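Local coordinates for protein nucleoporin NUP82 (Saccharomyces cerevisiae, PDB 3PBP) that serves as a structural constituent of the nuclear pore complex, here represented by its N-terminal beta-propeller domain, which contains the region that interacts with NUP116, at residues His55-Ser60 against Glu92-Tyr97; Gly77-Leu82 against Ile88-Val93; Leu131-Ser136 against Ile151-Ile156. The protein carries 1 engineered substitution. All blocks are in the same frame, centred on the assembly; numbering follows the deposited sequence.

How the contacts relate
Following the chain from the N terminus, strand 55-58 ends one four-stranded antiparallel propeller blade and the next blade begins at strand 70-73. Contact 1 closes a loop of 31 residues, tying the outer strand of the first blade to the bend after strand 87-92 of the second. Contact 2 is the short hairpin formed within this span, pairing residues 77-82 with 88-93; its second segment runs straight into that of contact 1, the two sharing Glu92 and Val93. Contact 3 follows later in the chain, spanning the middle of the third blade. Contact 2 lies between the others: Phe59 of contact 1 packs on Met91, while from contact 3 Phe132 packs on Leu79 and Ile156 on Val90.

Contact 1: His55-Ser60 against Glu92-Tyr97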
# COMPACT_ATOMS: atom_id res chain seq x y z
N HIS A 55 -29.83 -16.36 -12.79
CA HIS A 55 -29.84 -17.46 -11.86
C HIS A 55 -29.56 -16.97 -10.46
O HIS A 55 -29.11 -15.84 -10.29
CB HIS A 55 -28.83 -18.51 -12.30
CG HIS A 55 -28.98 -18.91 -13.73
ND1 HIS A 55 -28.59 -18.10 -14.77
CD2 HIS A 55 -29.54 -20.01 -14.30
CE1 HIS A 55 -28.91 -18.67 -15.92
NE2 HIS A 55 -29.48 -19.83 -15.66
N SER A 56 -29.85 -17.80 -9.47
CA SER A 56 -29.65 -17.42 -8.07
C SER A 56 -29.04 -18.49 -7.19
O SER A 56 -29.09 -19.69 -7.48
CB SER A 56 -30.98 -17.01 -7.47
OG SER A 56 -31.57 -16.01 -8.25
N LEU A 57 -28.46 -18.02 -6.09
CA LEU A 57 -27.83 -18.89 -5.11
C LEU A 57 -27.96 -18.18 -3.78
O LEU A 57 -27.16 -17.31 -3.46
CB LEU A 57 -26.36 -19.11 -5.43
CG LEU A 57 -25.63 -19.87 -4.32
CD1 LEU A 57 -26.28 -21.24 -4.16
CD2 LEU A 57 -24.15 -20.00 -4.65
N ASN A 58 -28.98 -18.55 -3.02
CA ASN A 58 -29.23 -17.97 -1.71
C ASN A 58 -28.16 -18.48 -0.76
O ASN A 58 -27.99 -19.68 -0.60
CB ASN A 58 -30.61 -18.38 -1.21
CG ASN A 58 -30.96 -17.72 0.09
OD1 ASN A 58 -30.33 -17.98 1.12
ND2 ASN A 58 -31.96 -16.83 0.06
N PHE A 59 -27.45 -17.56 -0.11
CA PHE A 59 -26.39 -17.95 0.81
C PHE A 59 -26.66 -17.60 2.27
O PHE A 59 -25.74 -17.65 3.08
CB PHE A 59 -25.05 -17.36 0.35
CG PHE A 59 -25.03 -15.86 0.23
CD1 PHE A 59 -24.77 -15.07 1.35
CD2 PHE A 59 -25.27 -15.24 -0.99
CE1 PHE A 59 -24.75 -13.67 1.24
CE2 PHE A 59 -25.25 -13.84 -1.10
CZ PHE A 59 -24.99 -13.06 0.01
N SER A 60 -27.91 -17.27 2.59
CA SER A 60 -28.31 -16.94 3.96
C SER A 60 -27.85 -18.02 4.92
O SER A 60 -27.45 -17.74 6.05
CB SER A 60 -29.83 -16.82 4.07
OG SER A 60 -30.33 -15.84 3.18
N GLU A 92 -17.80 -18.21 -4.85
CA GLU A 92 -17.64 -18.38 -6.28
C GLU A 92 -18.97 -18.15 -6.98
O GLU A 92 -19.94 -18.83 -6.68
CB GLU A 92 -17.13 -19.79 -6.55
CG GLU A 92 -16.77 -20.08 -7.99
CD GLU A 92 -16.13 -21.45 -8.15
OE1 GLU A 92 -16.84 -22.47 -8.03
OE2 GLU A 92 -14.90 -21.51 -8.40
N VAL A 93 -19.02 -17.19 -7.89
CA VAL A 93 -20.26 -16.94 -8.65
C VAL A 93 -20.42 -18.18 -9.53
O VAL A 93 -19.54 -18.51 -10.33
CB VAL A 93 -20.14 -15.69 -9.53
CG1 VAL A 93 -21.38 -15.56 -10.38
CG2 VAL A 93 -19.98 -14.47 -8.66
N PRO A 94 -21.56 -18.89 -9.40
CA PRO A 94 -21.85 -20.11 -10.17
C PRO A 94 -22.04 -19.97 -11.67
O PRO A 94 -23.00 -20.52 -12.22
CB PRO A 94 -23.10 -20.66 -9.48
CG PRO A 94 -23.12 -19.96 -8.14
CD PRO A 94 -22.66 -18.59 -8.50
N TRP A 95 -21.16 -19.25 -12.34
CA TRP A 95 -21.29 -19.10 -13.79
C TRP A 95 -21.27 -20.49 -14.40
O TRP A 95 -20.38 -21.29 -14.09
CB TRP A 95 -20.12 -18.30 -14.38
CG TRP A 95 -20.00 -16.90 -13.90
CD1 TRP A 95 -19.01 -16.39 -13.10
CD2 TRP A 95 -20.87 -15.82 -14.21
NE1 TRP A 95 -19.22 -15.04 -12.90
CE2 TRP A 95 -20.36 -14.67 -13.57
CE3 TRP A 95 -22.04 -15.70 -14.97
CZ2 TRP A 95 -20.97 -13.42 -13.67
CZ3 TRP A 95 -22.65 -14.47 -15.07
CH2 TRP A 95 -22.11 -13.34 -14.42
N GLY A 96 -22.23 -20.79 -15.26
CA GLY A 96 -22.23 -22.10 -15.89
C GLY A 96 -23.22 -23.06 -15.28
O GLY A 96 -23.67 -23.99 -15.95
N TYR A 97 -23.53 -22.88 -14.00
CA TYR A 97 -24.51 -23.72 -13.33
C TYR A 97 -25.84 -23.04 -13.58
O TYR A 97 -25.89 -21.83 -13.81
CB TYR A 97 -24.24 -23.78 -11.84
CG TYR A 97 -22.90 -24.35 -11.51
CD1 TYR A 97 -21.74 -23.59 -11.63
CD2 TYR A 97 -22.78 -25.68 -11.10
CE1 TYR A 97 -20.49 -24.14 -11.36
CE2 TYR A 97 -21.54 -26.23 -10.82
CZ TYR A 97 -20.40 -25.46 -10.96
OH TYR A 97 -19.16 -26.00 -10.70
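Leu57 and Pro94 carry the apolar half of this contact, their side chains meeting at a slant, with methyl CD2 of Leu57 3.6 Å from CG of the proline ring. Leu57 holds its CG anti to the backbone N (chi1 173°), which takes the branch out of strand 55-58 toward the loop. Two residues earlier, His55 also sends its CB toward residues 92-97, but its imidazole meets backbone instead of a side chain. The carbonyl of Tyr97 lies over one ring face, displaced toward the rim, with its O 4.1 Å from CD2 of His55. No hydrogen bond joins the segments, and only 122 Å² is buried between them, so this is a light packing contact at two separate points.

What presents Pro94 and Tyr97 is a tightly folded loop. Pro94 is the centre of an inverse gamma turn, in which Trp95 N bonds to Val93 O, and it also starts a type II turn, closed by Tyr97 N on Pro94 O at 3.0 Å. The phenol ring of Tyr97 leads away from the strand, with Pro94 O at its edge, in the ring plane. Val93 CG1 lies over one face of the Trp95 indole, whose NE1 is hydrogen-bonded to Gly77 O. At the far end of the other segment, Asn58 OD1 accepts from Ser60 N, an Asx turn as the strand ends, and also from Ser60 OG.

Strand 55-58 is the outermost of its sheet and pairs with strand 42-47, whose Trp45 touches His55, Pro94 and Trp95. Phe109, just ahead of strand 110-115, packs on both Leu57 and Pro94, bringing adjacent propeller blades together at this seam.

Contact 2: Gly77-Leu82 against Ile88-Val93; sequences GDLLCL and IFVMEV
A beta hairpin in the middle of a four-stranded propeller blade brings strands 79-83 and 87-92 together, antiparallel; the axes of 79-82 and 88-92 approach to 4.6 Å. Leu80 and Met91 form one hydrogen-bonded pair, with Leu80 N to Met91 O and Met91 N to Leu80 O both 2.9 Å. Leu82 and Phe89 form the next, and Phe89 N reaches Leu82 O at 2.7 Å. Beyond the strand proper, Val93 N still binds Asp78 O, approaching it from above the carbonyl plane.

The non-hydrogen-bonded pairs, Leu79 with Glu92 and Cys81 with Val90, share one face. There Leu79 lays CD2 against the aliphatic base of Glu92, 3.9 Å from CB, while CD1 turns to Val90. Cys81, with SG anti to the backbone N (chi1 -175°), places its sulfur 3.6 Å from CG2 of Ile88. On the other face Leu80 CG meets Val93 CG2 at 4.0 Å. Leu82 CD1 approaches CE of Met91, a selenomethionine, the two side chains at about a right angle. The Phe89 ring turns away, with Leu82 O at its edge.

Strand 70-73 flanks the hairpin beside 79-83, and strand 110-115 flanks it beside 87-92. Strand 127-132 of the following blade packs onto the Leu79 and Cys81 face, and His113 meets Phe89 edge-to-face.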
# COMPACT_ATOMS: atom_id res chain seq x y z
N GLY A 77 -14.55 -11.49 -12.32
CA GLY A 77 -15.96 -11.68 -12.03
C GLY A 77 -16.30 -13.07 -11.55
O GLY A 77 -17.47 -13.42 -11.46
N ASP A 78 -15.29 -13.87 -11.23
CA ASP A 78 -15.56 -15.23 -10.79
C ASP A 78 -15.69 -15.37 -9.28
O ASP A 78 -16.28 -16.32 -8.77
CB ASP A 78 -14.47 -16.15 -11.32
CG ASP A 78 -14.36 -16.11 -12.85
OD1 ASP A 78 -15.41 -15.97 -13.53
OD2 ASP A 78 -13.23 -16.23 -13.37
N LEU A 79 -15.15 -14.39 -8.55
CA LEU A 79 -15.22 -14.44 -7.11
C LEU A 79 -15.72 -13.15 -6.45
O LEU A 79 -15.51 -12.03 -6.95
CB LEU A 79 -13.85 -14.76 -6.54
CG LEU A 79 -13.19 -16.07 -6.91
CD1 LEU A 79 -11.92 -16.23 -6.07
CD2 LEU A 79 -14.15 -17.21 -6.68
N LEU A 80 -16.39 -13.33 -5.31
CA LEU A 80 -16.89 -12.24 -4.49
C LEU A 80 -16.23 -12.39 -3.12
O LEU A 80 -15.96 -13.50 -2.65
CB LEU A 80 -18.40 -12.32 -4.34
CG LEU A 80 -19.22 -11.98 -5.57
CD1 LEU A 80 -20.69 -12.15 -5.22
CD2 LEU A 80 -18.94 -10.55 -6.06
N CYS A 81 -15.94 -11.26 -2.49
CA CYS A 81 -15.34 -11.27 -1.18
C CYS A 81 -16.20 -10.39 -0.29
O CYS A 81 -16.31 -9.18 -0.52
CB CYS A 81 -13.92 -10.73 -1.23
SG CYS A 81 -13.08 -10.86 0.36
N LEU A 82 -16.83 -11.00 0.71
CA LEU A 82 -17.69 -10.28 1.64
C LEU A 82 -16.99 -10.26 2.99
O LEU A 82 -16.56 -11.31 3.50
CB LEU A 82 -19.07 -10.97 1.74
CG LEU A 82 -19.68 -11.31 0.37
CD1 LEU A 82 -19.12 -12.65 -0.08
CD2 LEU A 82 -21.19 -11.38 0.43
N ILE A 88 -13.94 -12.64 6.94
CA ILE A 88 -13.88 -12.58 5.48
C ILE A 88 -14.48 -13.85 4.84
O ILE A 88 -14.17 -14.97 5.26
CB ILE A 88 -12.41 -12.48 4.98
CG1 ILE A 88 -11.73 -11.23 5.56
CG2 ILE A 88 -12.36 -12.46 3.45
CD1 ILE A 88 -10.23 -11.15 5.28
N PHE A 89 -15.33 -13.66 3.84
CA PHE A 89 -15.91 -14.79 3.11
C PHE A 89 -15.56 -14.65 1.64
O PHE A 89 -15.52 -13.54 1.11
CB PHE A 89 -17.44 -14.81 3.19
CG PHE A 89 -17.98 -15.11 4.55
CD1 PHE A 89 -18.12 -14.09 5.51
CD2 PHE A 89 -18.39 -16.40 4.87
CE1 PHE A 89 -18.67 -14.36 6.76
CE2 PHE A 89 -18.93 -16.67 6.12
CZ PHE A 89 -19.07 -15.65 7.07
N VAL A 90 -15.31 -15.76 0.97
CA VAL A 90 -15.04 -15.72 -0.45
C VAL A 90 -15.94 -16.74 -1.14
O VAL A 90 -15.86 -17.94 -0.86
CB VAL A 90 -13.57 -16.00 -0.77
CG1 VAL A 90 -13.36 -16.09 -2.27
CG2 VAL A 90 -12.71 -14.89 -0.20
N MSE A 91 -16.81 -16.24 -2.01
CA MSE A 91 -17.75 -17.08 -2.73
C MSE A 91 -17.53 -17.07 -4.23
O MSE A 91 -17.15 -16.06 -4.81
CB MSE A 91 -19.17 -16.64 -2.43
CG MSE A 91 -19.59 -16.97 -1.03
SE MSE A 91 -21.31 -16.23 -0.58
CE MSE A 91 -21.08 -16.06 1.34
N GLU A 92 -17.80 -18.21 -4.85
CA GLU A 92 -17.64 -18.38 -6.28
C GLU A 92 -18.97 -18.15 -6.98
O GLU A 92 -19.94 -18.83 -6.68
CB GLU A 92 -17.13 -19.79 -6.55
CG GLU A 92 -16.77 -20.08 -7.99
CD GLU A 92 -16.13 -21.45 -8.15
OE1 GLU A 92 -16.84 -22.47 -8.03
OE2 GLU A 92 -14.90 -21.51 -8.40
N VAL A 93 -19.02 -17.19 -7.89
CA VAL A 93 -20.26 -16.94 -8.65
C VAL A 93 -20.42 -18.18 -9.53
O VAL A 93 -19.54 -18.51 -10.33
CB VAL A 93 -20.14 -15.69 -9.53
CG1 VAL A 93 -21.38 -15.56 -10.38
CG2 VAL A 93 -19.98 -14.47 -8.66

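Contact 3: Leu131-Ser136 against Ile151-Ile156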
# COMPACT_ATOMS: atom_id res chain seq x y z
N LEU A 131 -8.51 -6.60 -0.52
CA LEU A 131 -8.38 -6.47 -1.97
C LEU A 131 -7.95 -7.79 -2.59
O LEU A 131 -7.16 -8.52 -1.99
CB LEU A 131 -7.29 -5.47 -2.33
CG LEU A 131 -7.46 -4.00 -2.00
CD1 LEU A 131 -6.20 -3.26 -2.36
CD2 LEU A 131 -8.65 -3.47 -2.77
N PHE A 132 -8.46 -8.10 -3.77
CA PHE A 132 -8.01 -9.31 -4.47
C PHE A 132 -6.66 -8.94 -5.09
O PHE A 132 -6.45 -7.79 -5.48
CB PHE A 132 -8.95 -9.67 -5.60
CG PHE A 132 -10.09 -10.52 -5.19
CD1 PHE A 132 -9.88 -11.84 -4.79
CD2 PHE A 132 -11.38 -10.02 -5.21
CE1 PHE A 132 -10.95 -12.66 -4.41
CE2 PHE A 132 -12.47 -10.82 -4.84
CZ PHE A 132 -12.25 -12.14 -4.44
N HIS A 133 -5.72 -9.88 -5.17
CA HIS A 133 -4.46 -9.55 -5.81
C HIS A 133 -4.82 -9.58 -7.29
O HIS A 133 -5.32 -10.58 -7.80
CB HIS A 133 -3.38 -10.58 -5.46
CG HIS A 133 -2.01 -10.16 -5.87
ND1 HIS A 133 -1.62 -10.03 -7.19
CD2 HIS A 133 -0.92 -9.83 -5.13
CE1 HIS A 133 -0.36 -9.65 -7.25
NE2 HIS A 133 0.09 -9.51 -6.01
N PRO A 134 -4.56 -8.48 -8.00
CA PRO A 134 -4.86 -8.36 -9.43
C PRO A 134 -4.23 -9.42 -10.31
O PRO A 134 -4.76 -9.72 -11.38
CB PRO A 134 -4.35 -6.96 -9.78
CG PRO A 134 -4.22 -6.28 -8.47
CD PRO A 134 -3.73 -7.35 -7.56
N LYS A 135 -3.11 -9.99 -9.89
CA LYS A 135 -2.48 -10.98 -10.75
C LYS A 135 -2.24 -12.36 -10.16
O LYS A 135 -1.18 -12.96 -10.35
CB LYS A 135 -1.19 -10.40 -11.31
CG LYS A 135 -1.39 -9.46 -12.46
CD LYS A 135 -0.06 -9.12 -13.08
CE LYS A 135 -0.19 -8.59 -14.49
NZ LYS A 135 1.17 -8.32 -15.08
N SER A 136 -3.22 -12.87 -9.44
CA SER A 136 -3.10 -14.19 -8.87
C SER A 136 -3.86 -15.13 -9.79
O SER A 136 -4.93 -14.80 -10.30
CB SER A 136 -3.69 -14.23 -7.45
OG SER A 136 -4.94 -13.56 -7.41
N ILE A 151 -0.21 -6.00 6.74
CA ILE A 151 -0.82 -6.39 5.46
C ILE A 151 -0.59 -7.89 5.27
O ILE A 151 0.54 -8.36 5.25
CB ILE A 151 -0.21 -5.60 4.29
CG1 ILE A 151 -0.40 -4.09 4.52
CG2 ILE A 151 -0.86 -6.03 2.97
CD1 ILE A 151 0.42 -3.20 3.61
N THR A 152 -1.68 -8.64 5.11
CA THR A 152 -1.59 -10.09 4.97
C THR A 152 -2.13 -10.67 3.66
O THR A 152 -3.14 -10.20 3.12
CB THR A 152 -2.34 -10.78 6.14
OG1 THR A 152 -2.01 -10.11 7.37
CG2 THR A 152 -1.98 -12.25 6.24
N MSE A 153 -1.46 -11.70 3.16
CA MSE A 153 -1.91 -12.35 1.94
C MSE A 153 -2.35 -13.77 2.24
O MSE A 153 -1.58 -14.58 2.75
CB MSE A 153 -0.79 -12.38 0.90
CG MSE A 153 -0.56 -11.09 0.15
SE MSE A 153 0.76 -11.36 -1.26
CE MSE A 153 2.39 -10.92 -0.31
N PHE A 154 -3.60 -14.06 1.92
CA PHE A 154 -4.16 -15.39 2.15
C PHE A 154 -4.32 -16.11 0.81
O PHE A 154 -4.73 -15.51 -0.19
CB PHE A 154 -5.55 -15.29 2.80
CG PHE A 154 -5.54 -14.81 4.22
CD1 PHE A 154 -5.15 -15.65 5.26
CD2 PHE A 154 -5.96 -13.52 4.53
CE1 PHE A 154 -5.20 -15.22 6.58
CE2 PHE A 154 -6.01 -13.08 5.86
CZ PHE A 154 -5.63 -13.93 6.88
N ASP A 155 -3.99 -17.40 0.80
CA ASP A 155 -4.17 -18.18 -0.41
C ASP A 155 -5.51 -18.89 -0.27
O ASP A 155 -5.62 -19.92 0.39
CB ASP A 155 -3.07 -19.20 -0.58
CG ASP A 155 -3.13 -19.89 -1.94
OD1 ASP A 155 -4.25 -20.16 -2.42
OD2 ASP A 155 -2.06 -20.14 -2.54
N ILE A 156 -6.53 -18.30 -0.88
CA ILE A 156 -7.89 -18.82 -0.89
C ILE A 156 -8.03 -20.31 -1.23
O ILE A 156 -8.92 -20.99 -0.71
CB ILE A 156 -8.73 -18.00 -1.89
CG1 ILE A 156 -9.11 -16.67 -1.28
CG2 ILE A 156 -9.94 -18.78 -2.33
CD1 ILE A 156 -9.97 -15.85 -2.21
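Phe132 makes the first touch: CB starts away from residues 151-156, yet the ring swings back, and CE1 lies 4.0 Å from CD1 of Ile156. The methyl sits at the ring edge, near its plane, and the two side chains stand at about a right angle. His133 comes next and sends its CB toward residues 151-156; CG lies anti to the backbone N (chi1 -169°). Its CD2 is 4.5 Å from the selenium SE of Met153, a selenomethionine, in a loose approach oblique to the ring.

The imidazole is fixed at both nitrogens. ND1 accepts from Lys135 N at 3.1 Å, in the ring plane, while NE2 is hydrogen-bonded to Phe211 O, consistent with a neutral ring protonated at NE2. Past Pro134 and Lys135, Ser136 OG donates to His133 O at 3.0 Å, a bond within the turn that follows the strand. No hydrogen bond crosses between the segments.

Strand 141-146 runs between strands 127-132 and 151-155 in this blade, so the contact bridges across it; Ile142 touches both Phe132 and Ile156. Strand 110-115 of the preceding blade meets Ile156 through Ile111 and Phe112, and Phe187 of strand 182-187 packs against His133.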